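Local coordinates for protein DJ-1 homolog D (Arabidopsis thaliana, PDB 4OGG) that belongs to the DJ-1/PfpI family of the glutaminase I clan and carries two related copies of the family unit in one chain, at residues Arg133-Tyr138 / Pro143-Ala148; Leu83-Gly88 / Leu122-Ala127. All blocks are in the same frame, centred on the assembly; numbering follows the deposited sequence.

Contact 1. Residues Arg133-Tyr138 / Pro143-Ala148; sequences RKCTAY and PSLVAA
The flat group that Leu145 meets is the peptide linking Thr136 to Ala137. Leu145 CD1 stands over one face of it, 4.3 Å from Thr136 O, while the oxygen itself is engaged elsewhere by Gln121 NE2. Ala137 CB and Cys135 SG reach out on that same face. The two residues alternate with Thr136, whose CB points away from the helix and whose hydroxyl is hydrogen-bonded to Val153 O. One methyl therefore does all the touching from the helix side: Leu145 CD1 drops between the two small side chains, 3.8 Å from Ala137 CB and 4.1 Å from Cys135 SG. CB of Ala137 and SG of Cys135 lie 6.5 Å apart, and the methyl touches both. The leucine is extended, with CD1 anti to CA (chi2 174°), which carries this branch farther from the helix backbone than CD2. On the strand, the sulfur sits between its own backbone N and carbonyl carbon (chi1 57°) and faces the helix. The backbones stay well apart, with 8.5 Å between Cys135 CA and Leu145 CA, and side chain to side chain the contact is apolar. Trp152, on strand 151-152, packs against both Ala137 and Leu145; Ser144 and Ala147 of the helix meet Leu340 of the second subunit. The arrangement is a small beta-alpha-beta crossover: strand 134-135 leads into helix 142-147, which packs on the sheet through Leu145, and the chain returns in strand 151-152, parallel to the first.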
ATOM      1  N   ARG C 133      19.646 -25.840  26.323  1.00 22.65           N
ATOM      2  CA  ARG C 133      18.769 -26.515  25.371  1.00 22.15           C
ATOM      3  C   ARG C 133      19.201 -26.283  23.927  1.00 20.89           C
ATOM      4  O   ARG C 133      19.542 -25.163  23.546  1.00 20.40           O
ATOM      5  CB  ARG C 133      17.331 -26.013  25.542  1.00 24.76           C
ATOM      6  CG  ARG C 133      16.706 -26.334  26.888  1.00 29.27           C
ATOM      7  CD  ARG C 133      16.205 -27.765  26.927  1.00 33.33           C
ATOM      8  NE  ARG C 133      14.788 -27.874  26.595  1.00 36.63           N
ATOM      9  CZ  ARG C 133      13.807 -27.390  27.350  1.00 38.53           C
ATOM     10  NH1 ARG C 133      14.087 -26.759  28.483  1.00 40.75           N
ATOM     11  NH2 ARG C 133      12.545 -27.545  26.976  1.00 39.15           N
ATOM     12  N   LYS C 134      19.197 -27.342  23.122  1.00 20.07           N
ATOM     13  CA  LYS C 134      19.552 -27.193  21.716  1.00 19.25           C
ATOM     14  C   LYS C 134      18.339 -26.598  21.016  1.00 18.05           C
ATOM     15  O   LYS C 134      17.212 -27.052  21.215  1.00 15.75           O
ATOM     16  CB  LYS C 134      19.897 -28.541  21.079  1.00 22.89           C
ATOM     17  CG  LYS C 134      21.221 -29.121  21.542  1.00 27.56           C
ATOM     18  CD  LYS C 134      21.612 -30.338  20.721  1.00 32.16           C
ATOM     19  CE  LYS C 134      21.827 -29.982  19.256  1.00 34.80           C
ATOM     20  NZ  LYS C 134      22.298 -31.157  18.461  1.00 38.36           N
ATOM     21  N   CYS C 135      18.564 -25.575  20.206  1.00 15.48           N
ATOM     22  CA  CYS C 135      17.464 -24.946  19.498  1.00 16.52           C
ATOM     23  C   CYS C 135      17.954 -24.039  18.386  1.00 16.22           C
ATOM     24  O   CYS C 135      19.104 -23.600  18.386  1.00 15.96           O
ATOM     25  CB  CYS C 135      16.606 -24.131  20.480  1.00 18.20           C
ATOM     26  SG  CYS C 135      17.501 -22.845  21.414  1.00 19.78           S
ATOM     27  N   THR C 136      17.076 -23.789  17.422  1.00 15.44           N
ATOM     28  CA  THR C 136      17.379 -22.886  16.324  1.00 14.27           C
ATOM     29  C   THR C 136      16.274 -21.837  16.379  1.00 15.13           C
ATOM     30  O   THR C 136      15.406 -21.890  17.254  1.00 12.31           O
ATOM     31  CB  THR C 136      17.347 -23.596  14.947  1.00 15.51           C
ATOM     32  OG1 THR C 136      17.843 -22.705  13.938  1.00 13.83           O
ATOM     33  CG2 THR C 136      15.931 -23.997  14.579  1.00 15.00           C
ATOM     34  N   ALA C 137      16.308 -20.890  15.451  1.00 13.67           N
ATOM     35  CA  ALA C 137      15.309 -19.830  15.389  1.00 14.53           C
ATOM     36  C   ALA C 137      15.683 -18.967  14.207  1.00 14.79           C
ATOM     37  O   ALA C 137      16.636 -19.276  13.492  1.00 15.39           O
ATOM     38  CB  ALA C 137      15.344 -18.999  16.663  1.00 14.22           C
ATOM     39  N   TYR C 138      14.937 -17.893  13.977  1.00 13.62           N
ATOM     40  CA  TYR C 138      15.308 -17.018  12.880  1.00 13.51           C
ATOM     41  C   TYR C 138      16.734 -16.599  13.257  1.00 14.10           C
ATOM     42  O   TYR C 138      17.025 -16.354  14.429  1.00 16.00           O
ATOM     43  CB  TYR C 138      14.390 -15.802  12.809  1.00 13.59           C
ATOM     44  CG  TYR C 138      14.553 -15.039  11.521  1.00 14.05           C
ATOM     45  CD1 TYR C 138      14.144 -15.594  10.306  1.00 15.55           C
ATOM     46  CD2 TYR C 138      15.157 -13.783  11.503  1.00 15.67           C
ATOM     47  CE1 TYR C 138      14.333 -14.918   9.104  1.00 16.45           C
ATOM     48  CE2 TYR C 138      15.353 -13.098  10.303  1.00 17.01           C
ATOM     49  CZ  TYR C 138      14.939 -13.671   9.110  1.00 16.99           C
ATOM     50  OH  TYR C 138      15.129 -13.002   7.925  1.00 18.40           O
ATOM     51  N   PRO C 143      21.796 -14.433  18.804  1.00 15.40           N
ATOM     52  CA  PRO C 143      22.486 -13.756  19.905  1.00 17.11           C
ATOM     53  C   PRO C 143      21.736 -13.797  21.234  1.00 16.32           C
ATOM     54  O   PRO C 143      22.330 -14.084  22.270  1.00 16.24           O
ATOM     55  CB  PRO C 143      22.663 -12.339  19.372  1.00 16.72           C
ATOM     56  CG  PRO C 143      22.890 -12.583  17.916  1.00 18.89           C
ATOM     57  CD  PRO C 143      21.810 -13.594  17.592  1.00 17.70           C
ATOM     58  N   SER C 144      20.435 -13.512  21.210  1.00 16.70           N
ATOM     59  CA  SER C 144      19.655 -13.526  22.444  1.00 19.05           C
ATOM     60  C   SER C 144      19.580 -14.927  23.043  1.00 18.06           C
ATOM     61  O   SER C 144      19.669 -15.094  24.258  1.00 18.32           O
ATOM     62  CB  SER C 144      18.239 -12.997  22.200  1.00 20.82           C
ATOM     63  OG  SER C 144      17.482 -13.894  21.412  1.00 25.14           O
ATOM     64  N   LEU C 145      19.417 -15.935  22.194  1.00 16.48           N
ATOM     65  CA  LEU C 145      19.334 -17.306  22.687  1.00 16.83           C
ATOM     66  C   LEU C 145      20.667 -17.749  23.284  1.00 17.13           C
ATOM     67  O   LEU C 145      20.705 -18.422  24.314  1.00 18.12           O
ATOM     68  CB  LEU C 145      18.905 -18.251  21.560  1.00 14.60           C
ATOM     69  CG  LEU C 145      17.420 -18.142  21.186  1.00 14.91           C
ATOM     70  CD1 LEU C 145      17.110 -19.004  19.977  1.00 12.86           C
ATOM     71  CD2 LEU C 145      16.569 -18.576  22.375  1.00 16.75           C
ATOM     72  N   VAL C 146      21.759 -17.369  22.630  1.00 17.81           N
ATOM     73  CA  VAL C 146      23.085 -17.715  23.123  1.00 18.41           C
ATOM     74  C   VAL C 146      23.272 -17.042  24.480  1.00 19.27           C
ATOM     75  O   VAL C 146      23.776 -17.649  25.423  1.00 18.70           O
ATOM     76  CB  VAL C 146      24.179 -17.232  22.142  1.00 17.56           C
ATOM     77  CG1 VAL C 146      25.557 -17.360  22.782  1.00 19.49           C
ATOM     78  CG2 VAL C 146      24.115 -18.056  20.864  1.00 16.78           C
ATOM     79  N   ALA C 147      22.849 -15.785  24.572  1.00 19.72           N
ATOM     80  CA  ALA C 147      22.966 -15.028  25.813  1.00 21.03           C
ATOM     81  C   ALA C 147      22.157 -15.683  26.928  1.00 20.65           C
ATOM     82  O   ALA C 147      22.506 -15.576  28.107  1.00 21.14           O
ATOM     83  CB  ALA C 147      22.489 -13.599  25.598  1.00 22.14           C
ATOM     84  N   ALA C 148      21.079 -16.364  26.547  1.00 19.42           N
ATOM     85  CA  ALA C 148      20.210 -17.033  27.509  1.00 19.22           C
ATOM     86  C   ALA C 148      20.686 -18.444  27.847  1.00 19.47           C
ATOM     87  O   ALA C 148      19.971 -19.205  28.501  1.00 20.56           O
ATOM     88  CB  ALA C 148      18.778 -17.072  26.982  1.00 18.88           C
TER

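Contact 2. Residues Leu83-Gly88 / Leu122-Ala127; sequences LVIPGG and LILAAA
Ile123 is the first residue of the helical segment to touch the strand: its CD1 comes within 3.7 Å of CG2 of Ile85. With CD1 anti to CA (chi2 173°), the end methyl is the part that reaches across, while its CB already points toward the strand. Leu124 follows and takes the other branch of the same isoleucine. Its CB does not aim directly at the strand, yet the end of the side chain swings nearer, and CD2 meets CD1 of Ile85 at 3.7 Å. Ile85 is thus shared by branch, the short CG2 arm given to Ile123 and the longer CG1-CD1 arm to Leu124, with both leucine and isoleucine lying at a slant to it. Val104 of helix 98-110 packs on Ile123 and Leu124 alike, and Ser116 of the adjoining strand touches Ile85 and Leu124. Ala125 and Ala126 turn to another part of the structure, where they pack on Leu340 and Leu336 of the second subunit. Within the segment Ala126 N bonds to Leu122 O at 3.0 Å and Ala127 N to Ile123 O at 2.9 Å. Past the end of the strand, Gly88 N donates a hydrogen bond to OD2 of the modified cysteine at position 118, which places the loop after Ile85 beside it. Chemically the contact itself is three branched aliphatic side chains meeting methyl to methyl, consistent with the hydrophobic effect and van der Waals packing, rather than any directional bond, holding helix 121-126 and strand 82-85 together here.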
ATOM      1  N   LEU C  83       1.866 -26.358  23.201  1.00 14.46           N
ATOM      2  CA  LEU C  83       1.860 -24.922  22.949  1.00 14.00           C
ATOM      3  C   LEU C  83       2.612 -24.596  21.664  1.00 14.03           C
ATOM      4  O   LEU C  83       3.659 -25.180  21.386  1.00 13.49           O
ATOM      5  CB  LEU C  83       2.526 -24.187  24.114  1.00 13.89           C
ATOM      6  CG  LEU C  83       2.739 -22.675  23.961  1.00 14.10           C
ATOM      7  CD1 LEU C  83       1.390 -21.958  23.944  1.00 14.03           C
ATOM      8  CD2 LEU C  83       3.602 -22.162  25.110  1.00 15.94           C
ATOM      9  N   VAL C  84       2.067 -23.666  20.883  1.00 13.22           N
ATOM     10  CA  VAL C  84       2.698 -23.235  19.637  1.00 13.20           C
ATOM     11  C   VAL C  84       2.947 -21.735  19.746  1.00 12.81           C
ATOM     12  O   VAL C  84       2.060 -20.988  20.160  1.00 12.90           O
ATOM     13  CB  VAL C  84       1.787 -23.506  18.414  1.00 12.25           C
ATOM     14  CG1 VAL C  84       2.463 -23.008  17.135  1.00 14.31           C
ATOM     15  CG2 VAL C  84       1.498 -24.997  18.307  1.00 13.10           C
ATOM     16  N   ILE C  85       4.154 -21.302  19.395  1.00 12.81           N
ATOM     17  CA  ILE C  85       4.501 -19.883  19.451  1.00 11.22           C
ATOM     18  C   ILE C  85       4.891 -19.373  18.068  1.00 11.68           C
ATOM     19  O   ILE C  85       6.017 -19.591  17.614  1.00 11.56           O
ATOM     20  CB  ILE C  85       5.691 -19.610  20.403  1.00 11.31           C
ATOM     21  CG1 ILE C  85       5.409 -20.194  21.789  1.00 12.52           C
ATOM     22  CG2 ILE C  85       5.916 -18.096  20.535  1.00 11.10           C
ATOM     23  CD1 ILE C  85       6.545 -20.002  22.776  1.00 13.84           C
ATOM     24  N   PRO C  86       3.961 -18.692  17.379  1.00 11.13           N
ATOM     25  CA  PRO C  86       4.229 -18.154  16.042  1.00 11.82           C
ATOM     26  C   PRO C  86       5.282 -17.059  16.096  1.00 12.83           C
ATOM     27  O   PRO C  86       5.551 -16.492  17.159  1.00 13.73           O
ATOM     28  CB  PRO C  86       2.874 -17.593  15.611  1.00 12.67           C
ATOM     29  CG  PRO C  86       1.885 -18.448  16.363  1.00 11.52           C
ATOM     30  CD  PRO C  86       2.537 -18.538  17.727  1.00 12.08           C
ATOM     31  N   GLY C  87       5.874 -16.766  14.944  1.00 13.09           N
ATOM     32  CA  GLY C  87       6.868 -15.718  14.872  1.00 13.18           C
ATOM     33  C   GLY C  87       6.221 -14.401  14.481  1.00 14.29           C
ATOM     34  O   GLY C  87       5.046 -14.164  14.773  1.00 13.42           O
ATOM     35  N   GLY C  88       6.983 -13.557  13.792  1.00 11.41           N
ATOM     36  CA  GLY C  88       6.485 -12.257  13.384  1.00 12.28           C
ATOM     37  C   GLY C  88       7.002 -11.209  14.348  1.00 11.21           C
ATOM     38  O   GLY C  88       8.023 -11.433  15.006  1.00 11.52           O
ATOM     39  N   LEU C 122      12.058 -15.615  21.038  1.00 13.15           N
ATOM     40  CA  LEU C 122      12.428 -14.486  21.883  1.00 13.30           C
ATOM     41  C   LEU C 122      11.696 -14.622  23.209  1.00 12.98           C
ATOM     42  O   LEU C 122      12.219 -14.258  24.264  1.00 14.00           O
ATOM     43  CB  LEU C 122      12.046 -13.163  21.223  1.00 12.78           C
ATOM     44  CG  LEU C 122      12.957 -12.682  20.092  1.00 12.27           C
ATOM     45  CD1 LEU C 122      12.392 -11.401  19.507  1.00 11.97           C
ATOM     46  CD2 LEU C 122      14.365 -12.457  20.626  1.00 13.78           C
ATOM     47  N   ILE C 123      10.483 -15.161  23.153  1.00 13.18           N
ATOM     48  CA  ILE C 123       9.690 -15.349  24.360  1.00 13.08           C
ATOM     49  C   ILE C 123      10.307 -16.426  25.256  1.00 13.48           C
ATOM     50  O   ILE C 123      10.280 -16.315  26.477  1.00 13.33           O
ATOM     51  CB  ILE C 123       8.238 -15.729  24.011  1.00 13.11           C
ATOM     52  CG1 ILE C 123       7.635 -14.657  23.098  1.00 13.10           C
ATOM     53  CG2 ILE C 123       7.408 -15.841  25.287  1.00 14.31           C
ATOM     54  CD1 ILE C 123       6.260 -14.994  22.550  1.00 13.92           C
ATOM     55  N   LEU C 124      10.866 -17.469  24.647  1.00 13.92           N
ATOM     56  CA  LEU C 124      11.502 -18.532  25.422  1.00 12.37           C
ATOM     57  C   LEU C 124      12.743 -17.975  26.115  1.00 15.15           C
ATOM     58  O   LEU C 124      13.066 -18.357  27.243  1.00 16.49           O
ATOM     59  CB  LEU C 124      11.896 -19.701  24.510  1.00 13.86           C
ATOM     60  CG  LEU C 124      10.756 -20.354  23.720  1.00 15.06           C
ATOM     61  CD1 LEU C 124      11.296 -21.533  22.925  1.00 17.77           C
ATOM     62  CD2 LEU C 124       9.667 -20.813  24.674  1.00 16.64           C
ATOM     63  N   ALA C 125      13.442 -17.070  25.435  1.00 13.37           N
ATOM     64  CA  ALA C 125      14.631 -16.458  26.009  1.00 14.42           C
ATOM     65  C   ALA C 125      14.219 -15.622  27.216  1.00 14.10           C
ATOM     66  O   ALA C 125      14.868 -15.668  28.260  1.00 15.21           O
ATOM     67  CB  ALA C 125      15.329 -15.581  24.978  1.00 16.63           C
ATOM     68  N   ALA C 126      13.135 -14.864  27.072  1.00 14.14           N
ATOM     69  CA  ALA C 126      12.645 -14.020  28.158  1.00 15.82           C
ATOM     70  C   ALA C 126      12.151 -14.857  29.337  1.00 17.28           C
ATOM     71  O   ALA C 126      12.260 -14.440  30.490  1.00 18.91           O
ATOM     72  CB  ALA C 126      11.525 -13.110  27.658  1.00 15.11           C
ATOM     73  N   ALA C 127      11.608 -16.036  29.046  1.00 17.86           N
ATOM     74  CA  ALA C 127      11.106 -16.928  30.089  1.00 18.56           C
ATOM     75  C   ALA C 127      12.252 -17.721  30.716  1.00 19.80           C
ATOM     76  O   ALA C 127      12.051 -18.464  31.682  1.00 20.00           O
ATOM     77  CB  ALA C 127      10.070 -17.884  29.505  1.00 19.64           C
TER

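In the fold
Both contacts are buried and apolar, their centres about 11 Å apart, and they follow one another along the chain. Contact 2 belongs to the main sheet, where strand 82-85 runs between strands 3-8 and 114-116 and helix 121-126 packs on it through larger aliphatic side chains. Contact 1 lies farther out, on the small two-stranded sheet, and pairs one leucine with a cysteine and an alanine. The two helices join them: Ser144 OG touches Leu122 CD2 at 3.5 Å, and Leu145 CD2 approaches Ala125 CB. Both helices also reach the second subunit, where both touch its Leu340.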